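Local coordinates for DUF655 domain-containing protein (Archaeoglobus fulgidus, PDB 2I5H) that is of unknown function but, with a probable helix-hairpin-helix motif, may bind nucleic acid, at residues E18-L24 and Q46-N52; R41-A45 and E57-R61; V118-N122 and Q133-L137; L136-V140 and L176-R180. All blocks are in the same frame, centred on the assembly; numbering follows the deposited sequence.

Contact 1: E18-L24 and Q46-N52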
loop_
_atom_site.group_PDB
_atom_site.type_symbol
_atom_site.label_atom_id
_atom_site.label_comp_id
_atom_site.label_asym_id
_atom_site.label_seq_id
_atom_site.Cartn_x
_atom_site.Cartn_y
_atom_site.Cartn_z
ATOM N N GLU A 18 3.318 7.386 10.169
ATOM C CA GLU A 18 1.993 7.459 9.496
ATOM C C GLU A 18 1.009 8.323 10.278
ATOM O O GLU A 18 0.933 8.239 11.504
ATOM C CB GLU A 18 1.405 6.052 9.347
ATOM C CG GLU A 18 2.257 5.101 8.525
ATOM C CD GLU A 18 2.142 5.349 7.037
ATOM O OE1 GLU A 18 1.602 6.404 6.637
ATOM O OE2 GLU A 18 2.595 4.485 6.266
ATOM N N ASP A 19 0.257 9.153 9.562
ATOM C CA ASP A 19 -0.750 10.006 10.179
ATOM C C ASP A 19 -2.138 9.447 9.858
ATOM O O ASP A 19 -3.081 9.601 10.638
ATOM C CB ASP A 19 -0.630 11.439 9.653
ATOM C CG ASP A 19 -0.396 12.443 10.761
ATOM O OD1 ASP A 19 0.488 12.191 11.609
ATOM O OD2 ASP A 19 -1.088 13.483 10.786
ATOM N N TYR A 20 -2.252 8.796 8.704
ATOM C CA TYR A 20 -3.514 8.200 8.279
ATOM C C TYR A 20 -3.294 6.798 7.715
ATOM O O TYR A 20 -2.243 6.510 7.152
ATOM C CB TYR A 20 -4.167 9.062 7.204
ATOM C CG TYR A 20 -4.708 10.375 7.715
ATOM C CD1 TYR A 20 -5.978 10.454 8.283
ATOM C CD2 TYR A 20 -3.952 11.540 7.627
ATOM C CE1 TYR A 20 -6.485 11.667 8.749
ATOM C CE2 TYR A 20 -4.448 12.757 8.089
ATOM C CZ TYR A 20 -5.713 12.814 8.645
ATOM O OH TYR A 20 -6.208 14.020 9.088
ATOM N N ALA A 21 -4.292 5.934 7.871
ATOM C CA ALA A 21 -4.218 4.568 7.351
ATOM C C ALA A 21 -5.583 4.151 6.822
ATOM O O ALA A 21 -6.605 4.769 7.139
ATOM C CB ALA A 21 -3.767 3.600 8.446
ATOM N N TYR A 22 -5.594 3.098 6.014
ATOM C CA TYR A 22 -6.830 2.587 5.436
ATOM C C TYR A 22 -7.150 1.210 6.016
ATOM O O TYR A 22 -6.265 0.366 6.180
ATOM C CB TYR A 22 -6.698 2.524 3.910
ATOM C CG TYR A 22 -6.840 3.871 3.224
ATOM C CD1 TYR A 22 -8.041 4.241 2.618
ATOM C CD2 TYR A 22 -5.779 4.772 3.184
ATOM C CE1 TYR A 22 -8.182 5.476 1.983
ATOM C CE2 TYR A 22 -5.907 6.013 2.550
ATOM C CZ TYR A 22 -7.111 6.355 1.952
ATOM O OH TYR A 22 -7.237 7.565 1.308
ATOM N N VAL A 23 -8.422 0.996 6.338
ATOM C CA VAL A 23 -8.871 -0.251 6.931
ATOM C C VAL A 23 -8.853 -1.432 5.965
ATOM O O VAL A 23 -9.396 -1.360 4.864
ATOM C CB VAL A 23 -10.299 -0.100 7.507
ATOM C CG1 VAL A 23 -10.781 -1.427 8.057
ATOM C CG2 VAL A 23 -10.311 0.970 8.586
ATOM N N LEU A 24 -8.221 -2.515 6.400
ATOM C CA LEU A 24 -8.125 -3.738 5.618
ATOM C C LEU A 24 -9.117 -4.774 6.124
ATOM O O LEU A 24 -9.659 -5.564 5.349
ATOM C CB LEU A 24 -6.716 -4.331 5.726
ATOM C CG LEU A 24 -5.526 -3.489 5.261
ATOM C CD1 LEU A 24 -4.227 -4.194 5.644
ATOM C CD2 LEU A 24 -5.593 -3.283 3.757
ATOM N N GLN A 46 -7.065 -4.079 11.184
ATOM C CA GLN A 46 -5.732 -4.136 10.621
ATOM C C GLN A 46 -5.777 -3.066 9.544
ATOM O O GLN A 46 -6.711 -3.018 8.738
ATOM C CB GLN A 46 -5.424 -5.519 10.048
ATOM C CG GLN A 46 -5.388 -6.593 11.119
ATOM C CD GLN A 46 -4.815 -7.902 10.621
ATOM O OE1 GLN A 46 -4.999 -8.268 9.460
ATOM N NE2 GLN A 46 -4.128 -8.622 11.501
ATOM N N VAL A 47 -4.786 -2.184 9.551
ATOM C CA VAL A 47 -4.759 -1.089 8.600
ATOM C C VAL A 47 -3.428 -0.963 7.878
ATOM O O VAL A 47 -2.420 -1.534 8.296
ATOM C CB VAL A 47 -5.074 0.251 9.312
ATOM C CG1 VAL A 47 -6.399 0.149 10.045
ATOM C CG2 VAL A 47 -3.950 0.609 10.300
ATOM N N VAL A 48 -3.437 -0.221 6.777
ATOM C CA VAL A 48 -2.223 0.011 6.012
ATOM C C VAL A 48 -2.032 1.524 5.897
ATOM O O VAL A 48 -2.950 2.241 5.495
ATOM C CB VAL A 48 -2.290 -0.665 4.601
ATOM C CG1 VAL A 48 -3.493 -0.158 3.798
ATOM C CG2 VAL A 48 -0.998 -0.404 3.844
ATOM N N GLY A 49 -0.854 2.001 6.300
ATOM C CA GLY A 49 -0.550 3.427 6.242
ATOM C C GLY A 49 -0.541 3.978 4.826
ATOM O O GLY A 49 -0.022 3.338 3.912
ATOM N N GLU A 50 -1.096 5.175 4.632
ATOM C CA GLU A 50 -1.156 5.753 3.290
ATOM C C GLU A 50 0.143 6.357 2.764
ATOM O O GLU A 50 0.268 6.600 1.569
ATOM C CB GLU A 50 -2.271 6.809 3.195
ATOM C CG GLU A 50 -2.140 7.984 4.148
ATOM C CD GLU A 50 -3.037 9.162 3.759
ATOM O OE1 GLU A 50 -4.129 8.935 3.199
ATOM O OE2 GLU A 50 -2.653 10.318 4.029
ATOM N N ARG A 51 1.113 6.583 3.639
ATOM C CA ARG A 51 2.372 7.179 3.204
ATOM C C ARG A 51 3.445 6.151 2.844
ATOM O O ARG A 51 3.995 6.172 1.736
ATOM C CB ARG A 51 2.906 8.115 4.293
ATOM C CG ARG A 51 4.213 8.807 3.938
ATOM C CD ARG A 51 4.696 9.682 5.086
ATOM N NE ARG A 51 3.751 10.755 5.385
ATOM C CZ ARG A 51 3.500 11.778 4.574
ATOM N NH1 ARG A 51 4.123 11.875 3.406
ATOM N NH2 ARG A 51 2.621 12.705 4.929
ATOM N N ASN A 52 3.732 5.252 3.779
ATOM C CA ASN A 52 4.763 4.235 3.576
ATOM C C ASN A 52 4.226 2.808 3.564
ATOM O O ASN A 52 5.000 1.849 3.547
ATOM C CB ASN A 52 5.826 4.380 4.664
ATOM C CG ASN A 52 6.421 5.779 4.708
ATOM O OD1 ASN A 52 6.786 6.278 5.770
ATOM N ND2 ASN A 52 6.527 6.414 3.547
#
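Glu-18 and Leu-24, near the two ends of segment 18-24, both hold segment 46-52, where strand 20-27 pairs antiparallel with strand 44-49 inside the chain's sheet. Together with Glu-50 they bury the most surface here. The register follows from the pairs: Ala-21 opposite Gly-49 and Val-23 opposite Val-47 are non-hydrogen-bonded, and Tyr-22 with Val-48 between them is hydrogen-bonded in both directions. The carboxylate of Glu-18 takes two consecutive backbone N-H groups just past the end of strand 44-49. Arg-51 N gives to the syn lone pair of OE1 at 3.0 Å, while Asn-52 N reaches OE2 at 2.8 Å, also on the syn side but 28° out of the carboxylate plane. A bend at chi2 (-77°) folds the chain back to this place, where OE2 lies 3.3 Å from Gly-49 CA, on the flank a beta carbon would occupy. Glu-50 continues the ladder: its N bonds to Tyr-20 O at 173°. Its side chain runs beside that of Tyr-20, with CD 3.6 Å from Tyr-20 CB, and OE1 comes to the edge of the Tyr-22 ring, near the ring plane, 3.5 Å from CE2. Arg-71 on the neighbouring strand forms a salt bridge with Glu-50 OE1 and a cation-pi contact with Tyr-20, so the carboxylate is held from beyond this pair as well. At the other end, the Leu-24 side chain crosses that of Val-48 at about a right angle, CD2 resting 3.8 Å from Val-48 CG1, while Leu-24 N donates to Gln-46 O at 2.8 Å.

Contact 2: R41-A45 and E57-R61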
loop_
_atom_site.group_PDB
_atom_site.type_symbol
_atom_site.label_atom_id
_atom_site.label_comp_id
_atom_site.label_asym_id
_atom_site.label_seq_id
_atom_site.Cartn_x
_atom_site.Cartn_y
_atom_site.Cartn_z
ATOM N N ARG A 41 -11.699 -9.080 25.318
ATOM C CA ARG A 41 -11.289 -8.883 23.930
ATOM C C ARG A 41 -11.785 -7.538 23.420
ATOM O O ARG A 41 -12.940 -7.181 23.617
ATOM C CB ARG A 41 -11.853 -9.994 23.051
ATOM C CG ARG A 41 -11.532 -11.379 23.555
ATOM C CD ARG A 41 -12.089 -12.452 22.636
ATOM N NE ARG A 41 -12.079 -13.752 23.294
ATOM C CZ ARG A 41 -12.589 -14.861 22.768
ATOM N NH1 ARG A 41 -13.144 -14.833 21.563
ATOM N NH2 ARG A 41 -12.563 -15.995 23.460
ATOM N N GLU A 42 -10.917 -6.785 22.763
ATOM C CA GLU A 42 -11.350 -5.498 22.254
ATOM C C GLU A 42 -11.495 -5.500 20.741
ATOM O O GLU A 42 -10.950 -6.360 20.046
ATOM C CB GLU A 42 -10.385 -4.399 22.714
ATOM C CG GLU A 42 -8.987 -4.446 22.139
ATOM C CD GLU A 42 -8.001 -3.646 22.994
ATOM O OE1 GLU A 42 -8.353 -2.536 23.461
ATOM O OE2 GLU A 42 -6.869 -4.127 23.194
ATOM N N PRO A 43 -12.273 -4.556 20.213
ATOM C CA PRO A 43 -12.450 -4.493 18.763
ATOM C C PRO A 43 -11.135 -4.071 18.122
ATOM O O PRO A 43 -10.488 -3.125 18.572
ATOM C CB PRO A 43 -13.573 -3.466 18.589
ATOM C CG PRO A 43 -13.497 -2.629 19.846
ATOM C CD PRO A 43 -13.181 -3.628 20.913
ATOM N N LEU A 44 -10.733 -4.785 17.079
ATOM C CA LEU A 44 -9.480 -4.498 16.402
ATOM C C LEU A 44 -9.642 -4.308 14.902
ATOM O O LEU A 44 -10.590 -4.808 14.303
ATOM C CB LEU A 44 -8.495 -5.659 16.602
ATOM C CG LEU A 44 -8.074 -6.099 18.005
ATOM C CD1 LEU A 44 -7.203 -7.365 17.902
ATOM C CD2 LEU A 44 -7.311 -4.960 18.689
ATOM N N ALA A 45 -8.710 -3.572 14.307
ATOM C CA ALA A 45 -8.686 -3.395 12.864
ATOM C C ALA A 45 -7.244 -3.524 12.377
ATOM O O ALA A 45 -6.302 -3.162 13.085
ATOM C CB ALA A 45 -9.246 -2.032 12.470
ATOM N N GLU A 57 -1.858 -2.999 13.508
ATOM C CA GLU A 57 -3.041 -3.551 14.134
ATOM C C GLU A 57 -3.368 -2.490 15.185
ATOM O O GLU A 57 -2.486 -2.058 15.933
ATOM C CB GLU A 57 -2.737 -4.892 14.795
ATOM C CG GLU A 57 -3.951 -5.537 15.421
ATOM C CD GLU A 57 -3.820 -7.049 15.517
ATOM O OE1 GLU A 57 -3.821 -7.728 14.463
ATOM O OE2 GLU A 57 -3.711 -7.552 16.645
ATOM N N VAL A 58 -4.618 -2.045 15.208
ATOM C CA VAL A 58 -5.050 -1.013 16.149
ATOM C C VAL A 58 -6.360 -1.395 16.815
ATOM O O VAL A 58 -7.148 -2.149 16.256
ATOM C CB VAL A 58 -5.294 0.327 15.416
ATOM C CG1 VAL A 58 -4.077 0.706 14.597
ATOM C CG2 VAL A 58 -6.511 0.201 14.504
ATOM N N SER A 59 -6.599 -0.870 18.014
ATOM C CA SER A 59 -7.870 -1.122 18.670
ATOM C C SER A 59 -8.809 -0.013 18.172
ATOM O O SER A 59 -8.361 1.065 17.769
ATOM C CB SER A 59 -7.730 -1.079 20.195
ATOM O OG SER A 59 -6.999 0.057 20.614
ATOM N N ILE A 60 -10.104 -0.293 18.186
ATOM C CA ILE A 60 -11.100 0.664 17.712
ATOM C C ILE A 60 -11.973 1.111 18.883
ATOM O O ILE A 60 -12.278 0.322 19.768
ATOM C CB ILE A 60 -11.977 0.014 16.599
ATOM C CG1 ILE A 60 -11.101 -0.353 15.391
ATOM C CG2 ILE A 60 -13.098 0.957 16.174
ATOM C CD1 ILE A 60 -10.385 0.821 14.742
ATOM N N ARG A 61 -12.352 2.388 18.894
ATOM C CA ARG A 61 -13.184 2.934 19.961
ATOM C C ARG A 61 -14.593 2.352 19.978
ATOM O O ARG A 61 -15.103 1.886 18.961
ATOM C CB ARG A 61 -13.267 4.455 19.821
ATOM C CG ARG A 61 -11.923 5.155 19.951
ATOM C CD ARG A 61 -12.073 6.652 19.702
ATOM N NE ARG A 61 -12.893 7.257 20.741
ATOM C CZ ARG A 61 -12.457 7.564 21.960
ATOM N NH1 ARG A 61 -11.195 7.335 22.301
ATOM N NH2 ARG A 61 -13.296 8.077 22.847
HETATM O O HOH W 1 -6.290 -0.824 23.102
#
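Ala-45 and Ile-60 mark the tight side of a beta hairpin whose arms are strands 44-49 and 55-60. The methyl of Ala-45 lies 3.8 Å from Ile-60 CD1 and equally near CG1: chi1 of Ile-60 (-63°) sets CG1 beside its own backbone N and near Ala-45, and the second torsion, -60°, brings CD1 to the methyl as well. The backbone closes this part firmly: Ala-45 and Val-58 bond in both directions, N to O at 2.9 Å each way, with each donor almost in line with the carbonyl it meets. Toward the open end of the hairpin the fit is less regular. Ile-60 N still bonds to Pro-43 O, but from 39° above the carbonyl plane, and Pro-43 CG presses against Ile-60 O at 3.2 Å. Beyond lies the looser side, where the partly exposed Glu-42 touches the buried Ser-59 by carbon contact, OE1 to CB 3.6 Å, and otherwise through solvent. Polar ends here have further partners: OE2 of Glu-42 makes a salt bridge to Lys-86, and Ser-59 OG bonds to Lys-84 N, both on strand 82-88. With an alanine here instead of Glu-42, Lys-86 would probably be left without its mate and the bridging water without one of its anchors. That water donates to Glu-42 OE1 at 2.7 Å and lies 2.7 Å from Ser-59 OG, spanning the 4.1 Å between the two oxygens.

Contact 3: V118-N122 and Q133-L137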
loop_
_atom_site.group_PDB
_atom_site.type_symbol
_atom_site.label_atom_id
_atom_site.label_comp_id
_atom_site.label_asym_id
_atom_site.label_seq_id
_atom_site.Cartn_x
_atom_site.Cartn_y
_atom_site.Cartn_z
ATOM N N VAL A 118 3.040 8.875 -10.581
ATOM C CA VAL A 118 3.252 9.102 -12.006
ATOM C C VAL A 118 4.576 9.845 -12.115
ATOM O O VAL A 118 5.199 9.887 -13.174
ATOM C CB VAL A 118 2.135 9.967 -12.631
ATOM C CG1 VAL A 118 0.832 9.190 -12.659
ATOM C CG2 VAL A 118 1.970 11.255 -11.846
ATOM N N ASP A 119 4.994 10.428 -10.996
ATOM C CA ASP A 119 6.243 11.170 -10.925
ATOM C C ASP A 119 7.404 10.177 -10.923
ATOM O O ASP A 119 8.480 10.462 -11.450
ATOM C CB ASP A 119 6.283 12.014 -9.649
ATOM C CG ASP A 119 7.273 13.158 -9.736
ATOM O OD1 ASP A 119 8.445 12.915 -10.100
ATOM O OD2 ASP A 119 6.879 14.305 -9.434
ATOM N N PHE A 120 7.173 9.010 -10.325
ATOM C CA PHE A 120 8.187 7.964 -10.261
ATOM C C PHE A 120 8.591 7.534 -11.664
ATOM O O PHE A 120 9.771 7.331 -11.944
ATOM C CB PHE A 120 7.662 6.743 -9.497
ATOM C CG PHE A 120 8.532 5.522 -9.639
ATOM C CD1 PHE A 120 9.799 5.483 -9.068
ATOM C CD2 PHE A 120 8.098 4.425 -10.380
ATOM C CE1 PHE A 120 10.624 4.374 -9.232
ATOM C CE2 PHE A 120 8.918 3.309 -10.549
ATOM C CZ PHE A 120 10.182 3.284 -9.976
ATOM N N PHE A 121 7.603 7.387 -12.542
ATOM C CA PHE A 121 7.862 6.982 -13.917
ATOM C C PHE A 121 8.681 8.023 -14.668
ATOM O O PHE A 121 9.754 7.720 -15.190
ATOM C CB PHE A 121 6.548 6.734 -14.661
ATOM C CG PHE A 121 5.837 5.486 -14.232
ATOM C CD1 PHE A 121 5.213 5.414 -12.991
ATOM C CD2 PHE A 121 5.799 4.375 -15.068
ATOM C CE1 PHE A 121 4.559 4.249 -12.591
ATOM C CE2 PHE A 121 5.149 3.206 -14.677
ATOM C CZ PHE A 121 4.527 3.144 -13.435
ATOM N N ASN A 122 8.169 9.248 -14.726
ATOM C CA ASN A 122 8.863 10.326 -15.418
ATOM C C ASN A 122 9.682 11.151 -14.429
ATOM O O ASN A 122 10.455 10.599 -13.641
ATOM C CB ASN A 122 7.856 11.225 -16.145
ATOM C CG ASN A 122 6.958 11.986 -15.194
ATOM O OD1 ASN A 122 6.952 11.732 -13.991
ATOM N ND2 ASN A 122 6.186 12.924 -15.731
ATOM N N GLN A 133 15.856 1.365 -12.160
ATOM C CA GLN A 133 14.779 1.340 -11.176
ATOM C C GLN A 133 13.457 0.802 -11.718
ATOM O O GLN A 133 12.738 0.096 -11.010
ATOM C CB GLN A 133 14.555 2.734 -10.591
ATOM C CG GLN A 133 15.703 3.241 -9.741
ATOM C CD GLN A 133 15.323 4.461 -8.929
ATOM O OE1 GLN A 133 14.801 5.437 -9.463
ATOM N NE2 GLN A 133 15.587 4.413 -7.629
ATOM N N LEU A 134 13.132 1.135 -12.963
ATOM C CA LEU A 134 11.887 0.662 -13.564
ATOM C C LEU A 134 11.823 -0.857 -13.549
ATOM O O LEU A 134 10.741 -1.444 -13.508
ATOM C CB LEU A 134 11.761 1.154 -15.008
ATOM C CG LEU A 134 11.570 2.656 -15.202
ATOM C CD1 LEU A 134 11.446 2.970 -16.687
ATOM C CD2 LEU A 134 10.334 3.122 -14.445
ATOM N N GLU A 135 12.989 -1.491 -13.587
ATOM C CA GLU A 135 13.058 -2.942 -13.580
ATOM C C GLU A 135 12.721 -3.499 -12.204
ATOM O O GLU A 135 12.465 -4.689 -12.058
ATOM C CB GLU A 135 14.449 -3.406 -14.011
ATOM C CG GLU A 135 14.826 -2.962 -15.417
ATOM C CD GLU A 135 16.223 -3.395 -15.809
ATOM O OE1 GLU A 135 16.460 -4.614 -15.934
ATOM O OE2 GLU A 135 17.084 -2.510 -15.988
ATOM N N LEU A 136 12.723 -2.637 -11.192
ATOM C CA LEU A 136 12.386 -3.075 -9.839
ATOM C C LEU A 136 10.895 -3.394 -9.792
ATOM O O LEU A 136 10.436 -4.166 -8.948
ATOM C CB LEU A 136 12.714 -1.981 -8.819
ATOM C CG LEU A 136 14.198 -1.676 -8.598
ATOM C CD1 LEU A 136 14.344 -0.489 -7.663
ATOM C CD2 LEU A 136 14.895 -2.903 -8.030
ATOM N N LEU A 137 10.146 -2.795 -10.711
ATOM C CA LEU A 137 8.708 -3.015 -10.786
ATOM C C LEU A 137 8.391 -4.382 -11.378
ATOM O O LEU A 137 8.742 -4.670 -12.523
ATOM C CB LEU A 137 8.053 -1.929 -11.640
ATOM C CG LEU A 137 8.278 -0.490 -11.179
ATOM C CD1 LEU A 137 7.599 0.461 -12.148
ATOM C CD2 LEU A 137 7.733 -0.306 -9.767
#
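Phe-120 and Leu-137 meet across two backbones that stay well apart, the nearest alpha carbons, Phe-121 CA and Leu-134 CA, being 7.5 Å from each other: one belongs to the last turn of helix 114-121, the other to residues 133-136, which have helical backbone angles without the regular helix bonds and precede helix 142-154. Shorter bonds brace 133-137, from Leu-136 N to Gln-133 O and from Leu-137 N to Leu-134 O. Side chains bridge the gap. With CG anti to the backbone N (chi1 168°), the Phe-120 ring extends from its helix and meets Leu-137 coming from the opposite direction. Ring atom CE2 enters the fork of the leucine: it is 3.5 Å from CD1, which lies in the ring plane at the edge, and 3.9 Å from CD2. Leu-134 adds a methyl obliquely, CD2 to Phe-120 CE2 4.1 Å, and Gln-133 O stands near the ring plane, 4.2 Å from CZ. Phe-121 reaches the same leucine from another position, CZ to Leu-137 CD1 4.3 Å. Other parts of the domain close in around these groups. Ile-177 of helix 173-186 touches both phenylalanines, Phe-195 meets Phe-120 edge to face, and Leu-134 packs on Met-145 and Ile-148 of helix 142-154. No hydrogen bond crosses between the two segments, so their mutual hold rests on apolar burial and the fit of a ring edge between methyls, with no polar bond to set its direction.

Contact 4: L136-V140 and L176-R180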
loop_
_atom_site.group_PDB
_atom_site.type_symbol
_atom_site.label_atom_id
_atom_site.label_comp_id
_atom_site.label_asym_id
_atom_site.label_seq_id
_atom_site.Cartn_x
_atom_site.Cartn_y
_atom_site.Cartn_z
ATOM N N LEU A 136 12.723 -2.637 -11.192
ATOM C CA LEU A 136 12.386 -3.075 -9.839
ATOM C C LEU A 136 10.895 -3.394 -9.792
ATOM O O LEU A 136 10.436 -4.166 -8.948
ATOM C CB LEU A 136 12.714 -1.981 -8.819
ATOM C CG LEU A 136 14.198 -1.676 -8.598
ATOM C CD1 LEU A 136 14.344 -0.489 -7.663
ATOM C CD2 LEU A 136 14.895 -2.903 -8.030
ATOM N N LEU A 137 10.146 -2.795 -10.711
ATOM C CA LEU A 137 8.708 -3.015 -10.786
ATOM C C LEU A 137 8.391 -4.382 -11.378
ATOM O O LEU A 137 8.742 -4.670 -12.523
ATOM C CB LEU A 137 8.053 -1.929 -11.640
ATOM C CG LEU A 137 8.278 -0.490 -11.179
ATOM C CD1 LEU A 137 7.599 0.461 -12.148
ATOM C CD2 LEU A 137 7.733 -0.306 -9.767
ATOM N N PRO A 138 7.727 -5.248 -10.596
ATOM C CA PRO A 138 7.369 -6.589 -11.067
ATOM C C PRO A 138 6.556 -6.489 -12.356
ATOM O O PRO A 138 5.509 -5.842 -12.388
ATOM C CB PRO A 138 6.549 -7.151 -9.908
ATOM C CG PRO A 138 7.160 -6.483 -8.713
ATOM C CD PRO A 138 7.311 -5.056 -9.196
ATOM N N GLY A 139 7.045 -7.122 -13.417
ATOM C CA GLY A 139 6.341 -7.074 -14.686
ATOM C C GLY A 139 6.931 -6.052 -15.641
ATOM O O GLY A 139 6.321 -5.711 -16.657
ATOM N N VAL A 140 8.117 -5.553 -15.311
ATOM C CA VAL A 140 8.801 -4.574 -16.149
ATOM C C VAL A 140 10.255 -4.983 -16.335
ATOM O O VAL A 140 11.075 -4.831 -15.428
ATOM C CB VAL A 140 8.753 -3.165 -15.528
ATOM C CG1 VAL A 140 9.584 -2.199 -16.363
ATOM C CG2 VAL A 140 7.317 -2.684 -15.447
ATOM N N LEU A 176 1.438 -2.171 -11.571
ATOM C CA LEU A 176 2.881 -2.319 -11.453
ATOM C C LEU A 176 3.321 -1.779 -10.102
ATOM O O LEU A 176 4.126 -2.397 -9.407
ATOM C CB LEU A 176 3.590 -1.546 -12.566
ATOM C CG LEU A 176 3.357 -2.001 -14.007
ATOM C CD1 LEU A 176 4.037 -1.016 -14.949
ATOM C CD2 LEU A 176 3.901 -3.410 -14.210
ATOM N N ILE A 177 2.787 -0.618 -9.734
ATOM C CA ILE A 177 3.127 0.002 -8.461
ATOM C C ILE A 177 2.652 -0.864 -7.293
ATOM O O ILE A 177 3.407 -1.116 -6.357
ATOM C CB ILE A 177 2.496 1.404 -8.333
ATOM C CG1 ILE A 177 3.071 2.335 -9.403
ATOM C CG2 ILE A 177 2.761 1.971 -6.946
ATOM C CD1 ILE A 177 4.570 2.546 -9.296
ATOM N N VAL A 178 1.403 -1.316 -7.352
ATOM C CA VAL A 178 0.853 -2.156 -6.289
ATOM C C VAL A 178 1.704 -3.407 -6.106
ATOM O O VAL A 178 1.983 -3.813 -4.976
ATOM C CB VAL A 178 -0.606 -2.575 -6.597
ATOM C CG1 VAL A 178 -1.093 -3.571 -5.558
ATOM C CG2 VAL A 178 -1.502 -1.346 -6.608
ATOM N N SER A 179 2.115 -4.011 -7.219
ATOM C CA SER A 179 2.944 -5.210 -7.178
ATOM C C SER A 179 4.260 -4.955 -6.460
ATOM O O SER A 179 4.716 -5.791 -5.683
ATOM C CB SER A 179 3.240 -5.716 -8.595
ATOM O OG SER A 179 2.099 -6.312 -9.178
ATOM N N ARG A 180 4.874 -3.804 -6.726
ATOM C CA ARG A 180 6.140 -3.470 -6.083
ATOM C C ARG A 180 5.946 -3.230 -4.591
ATOM O O ARG A 180 6.710 -3.735 -3.772
ATOM C CB ARG A 180 6.774 -2.234 -6.731
ATOM C CG ARG A 180 8.097 -1.810 -6.089
ATOM C CD ARG A 180 9.141 -2.923 -6.155
ATOM N NE ARG A 180 10.318 -2.622 -5.343
ATOM C CZ ARG A 180 11.390 -3.403 -5.258
ATOM N NH1 ARG A 180 11.445 -4.538 -5.938
ATOM N NH2 ARG A 180 12.406 -3.056 -4.480
HETATM O O HOH W 2 2.529 -6.084 -12.125
#
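Pro-138 and Arg-180 meet by carbon contact where the 137-140 turn packs on helix 173-186. The proline ring lies against the helix surface, CD 3.7 Å from Arg-180 CA and CB 3.8 Å from Ser-179 CB. Leu-176 CD2 wedges in beside it, 3.4 Å from Pro-138 O and 3.7 Å from Val-140 CG2, and Leu-137 CD2 turns to the aliphatic start of Arg-180, 3.7 Å from CB. Polar contacts are few. Arg-180 NH1 makes a weak bond to Leu-136 O, 3.2 Å and bent to 124°, while one face of the guanidinium covers Leu-136 CB; NE is committed to a salt bridge with Glu-184. A methionine in place of Arg-180 would probably leave Glu-184 without its charge mate and the Leu-136 carbonyl without this donor. One water joins the sides, donating to Pro-138 O and lying 3.0 Å from Ser-179 OG, which also bonds to Lys-175 O. Leu-137 to Val-140 form a type II turn with Gly-139 at positive phi (99°). Such a Leu-Pro-Gly-Val turn, set between the helically wound 133-136 and helix 142-154, is characteristic of the helix-hairpin-helix motif, whose hairpin contacts the nucleic acid backbone in relatives.

Overall arrangement
The four contacts fall into two groups along the chain. Contacts 1 and 2 come first, share strand 44-49, and tie it to its sheet neighbours 20-27 and 55-60; their segments alternate in sequence, their centres lie about 14 Å apart, and Gln-46 NE2 probably bonds to Glu-57 OE1 between them. Contacts 3 and 4 follow in the helical part, share Leu-136 and Leu-137, and have centres about 9 Å apart. The centres of contacts 2 and 3 are about 36 Å apart, on opposite sides of the chain's centre, and those of contacts 1 and 4 about 20 Å. The chain is thus elongated, with a beta-sheet part and a helical part that probably holds a helix-hairpin-helix motif.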